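Local coordinates for probable dipeptidase (Pseudomonas aeruginosa, PDB 3B40), which probably acts as a metal-dependent dipeptidase of the M19 membrane dipeptidase family, hydrolysing dipeptides, at residues Phe87-Tyr99 with Pro142-Arg156. The protein carries 11 engineered substitutions. Sequence-based numbering, arbitrary orientation.
Sequences FVDEARHQQEIRY and PLGDDLSQLDKWAAR. With CA (calcium ion), chain F.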
ATOM      1  N   PHE A  87      10.872  11.676  17.834  1.00 37.28           N
ATOM      2  CA  PHE A  87      10.130  10.657  17.086  1.00 36.13           C
ATOM      3  C   PHE A  87      10.637  10.475  15.657  1.00 35.33           C
ATOM      4  O   PHE A  87      10.529   9.378  15.100  1.00 35.52           O
ATOM      5  CB  PHE A  87       8.641  11.019  17.059  1.00 36.47           C
ATOM      6  CG  PHE A  87       7.870  10.501  18.236  1.00 35.80           C
ATOM      7  CD1 PHE A  87       6.735   9.729  18.041  1.00 36.17           C
ATOM      8  CD2 PHE A  87       8.294  10.758  19.533  1.00 37.20           C
ATOM      9  CE1 PHE A  87       6.015   9.239  19.123  1.00 38.34           C
ATOM     10  CE2 PHE A  87       7.584  10.280  20.624  1.00 37.70           C
ATOM     11  CZ  PHE A  87       6.443   9.512  20.422  1.00 37.03           C
ATOM     12  N   VAL A  88      11.180  11.541  15.061  1.00 34.00           N
ATOM     13  CA  VAL A  88      11.755  11.446  13.711  1.00 32.61           C
ATOM     14  C   VAL A  88      12.912  10.454  13.692  1.00 32.12           C
ATOM     15  O   VAL A  88      13.018   9.643  12.771  1.00 31.96           O
ATOM     16  CB  VAL A  88      12.209  12.820  13.134  1.00 33.10           C
ATOM     17  CG1 VAL A  88      12.644  12.673  11.668  1.00 31.76           C
ATOM     18  CG2 VAL A  88      11.082  13.854  13.237  1.00 32.97           C
ATOM     19  N   ASP A  89      13.772  10.506  14.706  1.00 31.43           N
ATOM     20  CA  ASP A  89      14.911   9.598  14.756  1.00 31.23           C
ATOM     21  C   ASP A  89      14.458   8.158  14.985  1.00 29.84           C
ATOM     22  O   ASP A  89      15.051   7.221  14.454  1.00 29.07           O
ATOM     23  CB  ASP A  89      15.925  10.013  15.820  1.00 32.11           C
ATOM     24  CG  ASP A  89      17.200   9.195  15.735  1.00 36.01           C
ATOM     25  OD1 ASP A  89      17.914   9.291  14.692  1.00 38.33           O
ATOM     26  OD2 ASP A  89      17.474   8.435  16.698  1.00 39.45           O
ATOM     27  N   GLU A  90      13.404   7.985  15.767  1.00 28.32           N
ATOM     28  CA  GLU A  90      12.824   6.653  15.965  1.00 28.03           C
ATOM     29  C   GLU A  90      12.304   6.071  14.653  1.00 26.04           C
ATOM     30  O   GLU A  90      12.526   4.902  14.353  1.00 25.77           O
ATOM     31  CB  GLU A  90      11.689   6.697  16.979  1.00 27.88           C
ATOM     32  CG  GLU A  90      11.322   5.310  17.497  1.00 33.50           C
ATOM     33  CD  GLU A  90      12.463   4.679  18.299  1.00 38.36           C
ATOM     34  OE1 GLU A  90      13.111   5.420  19.076  1.00 40.09           O
ATOM     35  OE2 GLU A  90      12.723   3.460  18.136  1.00 40.38           O
ATOM     36  N   ALA A  91      11.604   6.905  13.884  1.00 25.30           N
ATOM     37  CA  ALA A  91      11.077   6.528  12.585  1.00 23.91           C
ATOM     38  C   ALA A  91      12.226   6.106  11.660  1.00 23.55           C
ATOM     39  O   ALA A  91      12.074   5.170  10.880  1.00 23.04           O
ATOM     40  CB  ALA A  91      10.242   7.681  11.983  1.00 23.84           C
ATOM     41  N   ARG A  92      13.385   6.759  11.797  1.00 23.41           N
ATOM     42  CA  ARG A  92      14.615   6.378  11.061  1.00 23.68           C
ATOM     43  C   ARG A  92      15.168   5.011  11.480  1.00 23.62           C
ATOM     44  O   ARG A  92      15.630   4.228  10.650  1.00 22.76           O
ATOM     45  CB  ARG A  92      15.700   7.424  11.230  1.00 23.93           C
ATOM     46  CG  ARG A  92      15.422   8.742  10.535  1.00 26.38           C
ATOM     47  CD  ARG A  92      16.695   9.623  10.487  1.00 29.07           C
ATOM     48  NE  ARG A  92      16.335  10.936   9.958  1.00 33.76           N
ATOM     49  CZ  ARG A  92      16.353  12.070  10.656  1.00 33.96           C
ATOM     50  NH1 ARG A  92      16.786  12.084  11.923  1.00 34.31           N
ATOM     51  NH2 ARG A  92      15.974  13.194  10.062  1.00 33.11           N
ATOM     52  N   HIS A  93      15.114   4.728  12.775  1.00 23.34           N
ATOM     53  CA  HIS A  93      15.426   3.389  13.277  1.00 23.69           C
ATOM     54  C   HIS A  93      14.498   2.300  12.713  1.00 22.14           C
ATOM     55  O   HIS A  93      14.960   1.224  12.393  1.00 22.12           O
ATOM     56  CB  HIS A  93      15.383   3.378  14.798  1.00 24.19           C
ATOM     57  CG  HIS A  93      16.453   4.211  15.434  1.00 28.92           C
ATOM     58  ND1 HIS A  93      16.424   4.569  16.767  1.00 32.89           N
ATOM     59  CD2 HIS A  93      17.575   4.768  14.918  1.00 31.44           C
ATOM     60  CE1 HIS A  93      17.485   5.305  17.044  1.00 34.06           C
ATOM     61  NE2 HIS A  93      18.198   5.442  15.938  1.00 32.96           N
ATOM     62  N   GLN A  94      13.211   2.598  12.580  1.00 21.17           N
ATOM     63  CA  GLN A  94      12.231   1.689  11.954  1.00 20.60           C
ATOM     64  C   GLN A  94      12.636   1.394  10.486  1.00 20.28           C
ATOM     65  O   GLN A  94      12.558   0.241  10.040  1.00 20.00           O
ATOM     66  CB  GLN A  94      10.808   2.267  12.010  1.00 20.58           C
ATOM     67  CG  GLN A  94      10.230   2.506  13.422  1.00 21.84           C
ATOM     68  CD  GLN A  94       9.088   3.545  13.482  1.00 21.78           C
ATOM     69  OE1 GLN A  94       8.318   3.725  12.529  1.00 21.72           O
ATOM     70  NE2 GLN A  94       8.979   4.233  14.626  1.00 23.20           N
ATOM     71  N   GLN A  95      13.098   2.422   9.756  1.00 19.13           N
ATOM     72  CA  GLN A  95      13.556   2.252   8.360  1.00 18.67           C
ATOM     73  C   GLN A  95      14.805   1.391   8.314  1.00 18.96           C
ATOM     74  O   GLN A  95      14.917   0.498   7.474  1.00 18.23           O
ATOM     75  CB  GLN A  95      13.901   3.578   7.686  1.00 17.81           C
ATOM     76  CG  GLN A  95      12.785   4.596   7.510  1.00 17.10           C
ATOM     77  CD  GLN A  95      13.303   5.811   6.761  1.00 19.35           C
ATOM     78  OE1 GLN A  95      14.261   6.471   7.203  1.00 20.56           O
ATOM     79  NE2 GLN A  95      12.682   6.120   5.630  1.00 16.97           N
ATOM     80  N   GLU A  96      15.750   1.668   9.206  1.00 18.44           N
ATOM     81  CA  GLU A  96      17.003   0.920   9.198  1.00 18.96           C
ATOM     82  C   GLU A  96      16.784  -0.574   9.524  1.00 18.12           C
ATOM     83  O   GLU A  96      17.405  -1.421   8.921  1.00 17.59           O
ATOM     84  CB  GLU A  96      18.016   1.541  10.144  1.00 19.96           C
ATOM     85  CG  GLU A  96      18.579   2.891   9.667  1.00 23.14           C
ATOM     86  CD  GLU A  96      19.419   2.794   8.379  1.00 27.82           C
ATOM     87  OE1 GLU A  96      20.220   1.842   8.226  1.00 30.53           O
ATOM     88  OE2 GLU A  96      19.284   3.691   7.524  1.00 29.33           O
ATOM     89  N   ILE A  97      15.918  -0.861  10.495  1.00 17.70           N
ATOM     90  CA  ILE A  97      15.527  -2.218  10.829  1.00 17.81           C
ATOM     91  C   ILE A  97      14.983  -2.933   9.602  1.00 18.00           C
ATOM     92  O   ILE A  97      15.415  -4.051   9.292  1.00 17.51           O
ATOM     93  CB  ILE A  97      14.526  -2.247  12.022  1.00 18.34           C
ATOM     94  CG1 ILE A  97      15.267  -1.803  13.305  1.00 18.53           C
ATOM     95  CG2 ILE A  97      13.891  -3.665  12.190  1.00 18.12           C
ATOM     96  CD1 ILE A  97      14.414  -1.670  14.501  1.00 22.02           C
ATOM     97  N   ARG A  98      14.062  -2.283   8.888  1.00 18.24           N
ATOM     98  CA  ARG A  98      13.438  -2.905   7.706  1.00 18.30           C
ATOM     99  C   ARG A  98      14.451  -3.189   6.594  1.00 19.23           C
ATOM    100  O   ARG A  98      14.421  -4.263   5.963  1.00 18.49           O
ATOM    101  CB  ARG A  98      12.215  -2.106   7.253  1.00 18.12           C
ATOM    102  CG  ARG A  98      11.030  -2.362   8.189  1.00 16.60           C
ATOM    103  CD  ARG A  98       9.840  -1.486   7.909  1.00 15.96           C
ATOM    104  NE  ARG A  98       8.650  -2.043   8.536  1.00 14.98           N
ATOM    105  CZ  ARG A  98       7.960  -1.443   9.505  1.00 19.37           C
ATOM    106  NH1 ARG A  98       6.901  -2.050  10.020  1.00 16.49           N
ATOM    107  NH2 ARG A  98       8.337  -0.241   9.966  1.00 17.55           N
ATOM    108  N   TYR A  99      15.397  -2.265   6.415  1.00 19.49           N
ATOM    109  CA  TYR A  99      16.514  -2.474   5.484  1.00 20.13           C
ATOM    110  C   TYR A  99      17.383  -3.682   5.855  1.00 19.92           C
ATOM    111  O   TYR A  99      17.789  -4.458   4.993  1.00 20.35           O
ATOM    112  CB  TYR A  99      17.395  -1.211   5.408  1.00 21.53           C
ATOM    113  CG  TYR A  99      18.496  -1.331   4.379  1.00 22.41           C
ATOM    114  CD1 TYR A  99      18.222  -1.162   3.024  1.00 23.50           C
ATOM    115  CD2 TYR A  99      19.806  -1.619   4.756  1.00 23.32           C
ATOM    116  CE1 TYR A  99      19.229  -1.266   2.068  1.00 24.73           C
ATOM    117  CE2 TYR A  99      20.827  -1.741   3.791  1.00 24.45           C
ATOM    118  CZ  TYR A  99      20.517  -1.566   2.462  1.00 23.95           C
ATOM    119  OH  TYR A  99      21.491  -1.672   1.504  1.00 27.36           O
ATOM    120  N   PRO A 142      10.333  10.205   8.038  1.00 22.30           N
ATOM    121  CA  PRO A 142      11.679   9.973   8.593  1.00 22.43           C
ATOM    122  C   PRO A 142      12.821  10.797   7.972  1.00 23.29           C
ATOM    123  O   PRO A 142      13.900  10.904   8.580  1.00 23.00           O
ATOM    124  CB  PRO A 142      11.926   8.502   8.297  1.00 23.68           C
ATOM    125  CG  PRO A 142      10.572   7.900   8.059  1.00 22.55           C
ATOM    126  CD  PRO A 142       9.756   8.978   7.454  1.00 22.56           C
ATOM    127  N   LEU A 143      12.604  11.381   6.790  1.00 23.21           N
ATOM    128  CA  LEU A 143      13.706  11.979   6.035  1.00 24.38           C
ATOM    129  C   LEU A 143      14.020  13.436   6.408  1.00 25.77           C
ATOM    130  O   LEU A 143      15.047  13.958   5.975  1.00 26.19           O
ATOM    131  CB  LEU A 143      13.481  11.874   4.516  1.00 23.96           C
ATOM    132  CG  LEU A 143      13.047  10.573   3.825  1.00 23.25           C
ATOM    133  CD1 LEU A 143      13.018  10.782   2.303  1.00 21.49           C
ATOM    134  CD2 LEU A 143      13.985   9.435   4.218  1.00 21.32           C
ATOM    135  N   GLY A 144      13.151  14.103   7.166  1.00 26.22           N
ATOM    136  CA  GLY A 144      13.414  15.503   7.541  1.00 27.49           C
ATOM    137  C   GLY A 144      13.439  16.392   6.305  1.00 28.20           C
ATOM    138  O   GLY A 144      12.678  16.148   5.367  1.00 28.65           O
ATOM    139  N   ASP A 145      14.319  17.396   6.284  1.00 28.44           N
ATOM    140  CA  ASP A 145      14.427  18.332   5.148  1.00 28.95           C
ATOM    141  C   ASP A 145      15.527  17.956   4.165  1.00 28.72           C
ATOM    142  O   ASP A 145      15.897  18.760   3.305  1.00 29.24           O
ATOM    143  CB  ASP A 145      14.707  19.762   5.621  1.00 29.49           C
ATOM    144  CG  ASP A 145      13.604  20.337   6.511  1.00 32.79           C
ATOM    145  OD1 ASP A 145      12.422  19.961   6.333  1.00 35.53           O
ATOM    146  OD2 ASP A 145      13.934  21.178   7.393  1.00 36.48           O
ATOM    147  N   ASP A 146      16.045  16.738   4.255  1.00 27.54           N
ATOM    148  CA  ASP A 146      17.217  16.413   3.469  1.00 26.66           C
ATOM    149  C   ASP A 146      16.860  15.662   2.181  1.00 25.97           C
ATOM    150  O   ASP A 146      16.649  14.449   2.191  1.00 26.30           O
ATOM    151  CB  ASP A 146      18.225  15.665   4.353  1.00 26.54           C
ATOM    152  CG  ASP A 146      19.516  15.352   3.652  1.00 27.44           C
ATOM    153  OD1 ASP A 146      19.807  15.895   2.562  1.00 26.21           O
ATOM    154  OD2 ASP A 146      20.271  14.538   4.227  1.00 30.05           O
ATOM    155  N   LEU A 147      16.811  16.395   1.072  1.00 24.37           N
ATOM    156  CA  LEU A 147      16.549  15.821  -0.261  1.00 24.35           C
ATOM    157  C   LEU A 147      17.573  14.757  -0.663  1.00 23.26           C
ATOM    158  O   LEU A 147      17.237  13.772  -1.343  1.00 22.82           O
ATOM    159  CB  LEU A 147      16.545  16.949  -1.314  1.00 24.52           C
ATOM    160  CG  LEU A 147      15.749  16.804  -2.606  1.00 25.40           C
ATOM    161  CD1 LEU A 147      14.274  16.494  -2.352  1.00 27.01           C
ATOM    162  CD2 LEU A 147      15.887  18.078  -3.425  1.00 24.09           C
ATOM    163  N   SER A 148      18.821  14.931  -0.234  1.00 22.56           N
ATOM    164  CA  SER A 148      19.856  13.964  -0.596  1.00 22.09           C
ATOM    165  C   SER A 148      19.600  12.595   0.033  1.00 21.08           C
ATOM    166  O   SER A 148      20.241  11.616  -0.347  1.00 21.12           O
ATOM    167  CB  SER A 148      21.259  14.479  -0.256  1.00 22.30           C
ATOM    168  OG  SER A 148      21.456  14.491   1.137  1.00 24.10           O
ATOM    169  N   GLN A 149      18.639  12.495   0.962  1.00 20.64           N
ATOM    170  CA  GLN A 149      18.250  11.158   1.491  1.00 20.12           C
ATOM    171  C   GLN A 149      17.624  10.281   0.395  1.00 19.67           C
ATOM    172  O   GLN A 149      17.658   9.047   0.482  1.00 20.53           O
ATOM    173  CB  GLN A 149      17.298  11.250   2.712  1.00 20.45           C
ATOM    174  CG  GLN A 149      17.888  11.891   3.966  1.00 22.57           C
ATOM    175  CD  GLN A 149      19.096  11.131   4.534  1.00 26.78           C
ATOM    176  OE1 GLN A 149      19.019   9.941   4.792  1.00 30.53           O
ATOM    177  NE2 GLN A 149      20.212  11.820   4.706  1.00 31.44           N
ATOM    178  N   LEU A 150      17.054  10.906  -0.633  1.00 18.67           N
ATOM    179  CA  LEU A 150      16.517  10.168  -1.775  1.00 18.15           C
ATOM    180  C   LEU A 150      17.648   9.473  -2.549  1.00 18.96           C
ATOM    181  O   LEU A 150      17.562   8.285  -2.837  1.00 17.76           O
ATOM    182  CB  LEU A 150      15.690  11.086  -2.689  1.00 18.09           C
ATOM    183  CG  LEU A 150      14.425  11.697  -2.073  1.00 17.44           C
ATOM    184  CD1 LEU A 150      13.681  12.607  -3.073  1.00 14.52           C
ATOM    185  CD2 LEU A 150      13.488  10.587  -1.505  1.00 17.19           C
ATOM    186  N   ASP A 151      18.727  10.220  -2.815  1.00 19.69           N
ATOM    187  CA  ASP A 151      19.902   9.704  -3.509  1.00 19.99           C
ATOM    188  C   ASP A 151      20.544   8.547  -2.748  1.00 20.48           C
ATOM    189  O   ASP A 151      20.895   7.520  -3.329  1.00 20.45           O
ATOM    190  CB  ASP A 151      20.931  10.833  -3.724  1.00 20.26           C
ATOM    191  CG  ASP A 151      20.347  12.019  -4.482  1.00 21.81           C
ATOM    192  OD1 ASP A 151      20.708  12.191  -5.670  1.00 26.17           O
ATOM    193  OD2 ASP A 151      19.517  12.768  -3.910  1.00 20.44           O
ATOM    194  N   LYS A 152      20.672   8.720  -1.437  1.00 20.70           N
ATOM    195  CA  LYS A 152      21.269   7.718  -0.573  1.00 20.84           C
ATOM    196  C   LYS A 152      20.426   6.421  -0.502  1.00 19.52           C
ATOM    197  O   LYS A 152      20.973   5.321  -0.602  1.00 19.28           O
ATOM    198  CB  LYS A 152      21.503   8.309   0.819  1.00 21.01           C
ATOM    199  CG  LYS A 152      22.536   9.466   0.852  1.00 22.59           C
ATOM    200  CD  LYS A 152      22.646  10.087   2.272  1.00 22.07           C
ATOM    201  CE  LYS A 152      23.777  11.102   2.398  1.00 24.69           C
ATOM    202  NZ  LYS A 152      23.583  12.318   1.534  1.00 24.10           N
ATOM    203  N   TRP A 153      19.104   6.548  -0.368  1.00 19.40           N
ATOM    204  CA  TRP A 153      18.216   5.373  -0.359  1.00 17.61           C
ATOM    205  C   TRP A 153      18.118   4.653  -1.712  1.00 17.61           C
ATOM    206  O   TRP A 153      18.133   3.420  -1.763  1.00 17.07           O
ATOM    207  CB  TRP A 153      16.846   5.722   0.216  1.00 18.14           C
ATOM    208  CG  TRP A 153      16.802   5.775   1.768  1.00 16.67           C
ATOM    209  CD1 TRP A 153      16.615   6.885   2.547  1.00 16.02           C
ATOM    210  CD2 TRP A 153      16.890   4.656   2.683  1.00 17.10           C
ATOM    211  NE1 TRP A 153      16.620   6.539   3.885  1.00 16.48           N
ATOM    212  CE2 TRP A 153      16.773   5.178   3.996  1.00 18.99           C
ATOM    213  CE3 TRP A 153      17.070   3.272   2.515  1.00 19.65           C
ATOM    214  CZ2 TRP A 153      16.853   4.363   5.145  1.00 18.26           C
ATOM    215  CZ3 TRP A 153      17.137   2.449   3.653  1.00 17.32           C
ATOM    216  CH2 TRP A 153      17.023   3.003   4.957  1.00 17.61           C
ATOM    217  N   ALA A 154      18.034   5.413  -2.810  1.00 17.61           N
ATOM    218  CA  ALA A 154      18.111   4.850  -4.163  1.00 17.33           C
ATOM    219  C   ALA A 154      19.389   4.015  -4.340  1.00 18.03           C
ATOM    220  O   ALA A 154      19.346   2.888  -4.878  1.00 16.99           O
ATOM    221  CB  ALA A 154      18.081   5.979  -5.198  1.00 17.71           C
ATOM    222  N   ALA A 155      20.520   4.555  -3.873  1.00 17.82           N
ATOM    223  CA  ALA A 155      21.819   3.869  -3.992  1.00 18.65           C
ATOM    224  C   ALA A 155      21.828   2.533  -3.243  1.00 19.07           C
ATOM    225  O   ALA A 155      22.457   1.578  -3.677  1.00 19.79           O
ATOM    226  CB  ALA A 155      22.955   4.772  -3.493  1.00 18.28           C
ATOM    227  N   ARG A 156      21.108   2.482  -2.135  1.00 18.75           N
ATOM    228  CA  ARG A 156      20.957   1.275  -1.326  1.00 18.82           C
ATOM    229  C   ARG A 156      19.923   0.258  -1.877  1.00 18.25           C
ATOM    230  O   ARG A 156      19.815  -0.848  -1.362  1.00 18.48           O
ATOM    231  CB  ARG A 156      20.650   1.683   0.124  1.00 18.64           C
ATOM    232  CG  ARG A 156      21.787   2.544   0.694  1.00 20.88           C
ATOM    233  CD  ARG A 156      21.451   3.153   2.046  1.00 25.49           C
ATOM    234  NE  ARG A 156      21.519   2.139   3.091  1.00 27.91           N
ATOM    235  CZ  ARG A 156      21.024   2.277   4.312  1.00 30.13           C
ATOM    236  NH1 ARG A 156      20.396   3.396   4.659  1.00 32.12           N
ATOM    237  NH2 ARG A 156      21.151   1.287   5.188  1.00 30.20           N
TER
HETATM  238 CA    CA F 451      19.687   7.580  15.571  1.00 55.06          CA
HETATM  239  O   HOH W   1      16.899  13.001   7.583  1.00 35.93           O
HETATM  240  O   HOH W   2      23.776  -0.090   2.663  1.00 48.36           O
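Pro-142 sets its ring against one side of helix 87-99, where CG meets Ala-91 CB at 3.9 Å and CB lies 3.3 Å from OE1 of Gln-95, whose chain runs out extended toward it. The Pro-142 carbonyl oxygen takes a weak, bent bond from Arg-92 NE (2.8 Å, 117°). A water links Arg-92 NH2 weakly to Leu-143 O, at the first residue of a type II' turn that ends at Asp-146. Asp-146 caps helix 148-155 through a weak bond from Ser-148 N to its OD1, and the chain comes back to the contact at Trp-153. That indole turns an edge to the Tyr-99 ring in an offset edge-to-face pair, planes at 71° and CZ3 3.8 Å from Tyr-99 CD1. Arg-156, bent at chi3 (75°), brings its guanidinium over a Tyr-99 face as a cation-pi partner, while NH1 and NH2 form a two-pronged salt bridge with Glu-96. The straight bond from NH1 to Glu-96 OE2 (3.1 Å) uses the syn lone pair, and NH2 reaches OE1 at 3.2 Å. Consistent with the family's TIM-barrel fold, the contact ties helix 87-99, which also binds calcium through Asp-89 and His-93, to the Pro-142 turn and helix 148-155, with Ile-67 and Met-137 of parallel strands behind Gln-95 and Trp-153. Two in-plane bonds to a nearly coplanar carboxylate should fix the guanidinium's rotation, illustrating how one arginine can serve an acid and an aromatic face at once.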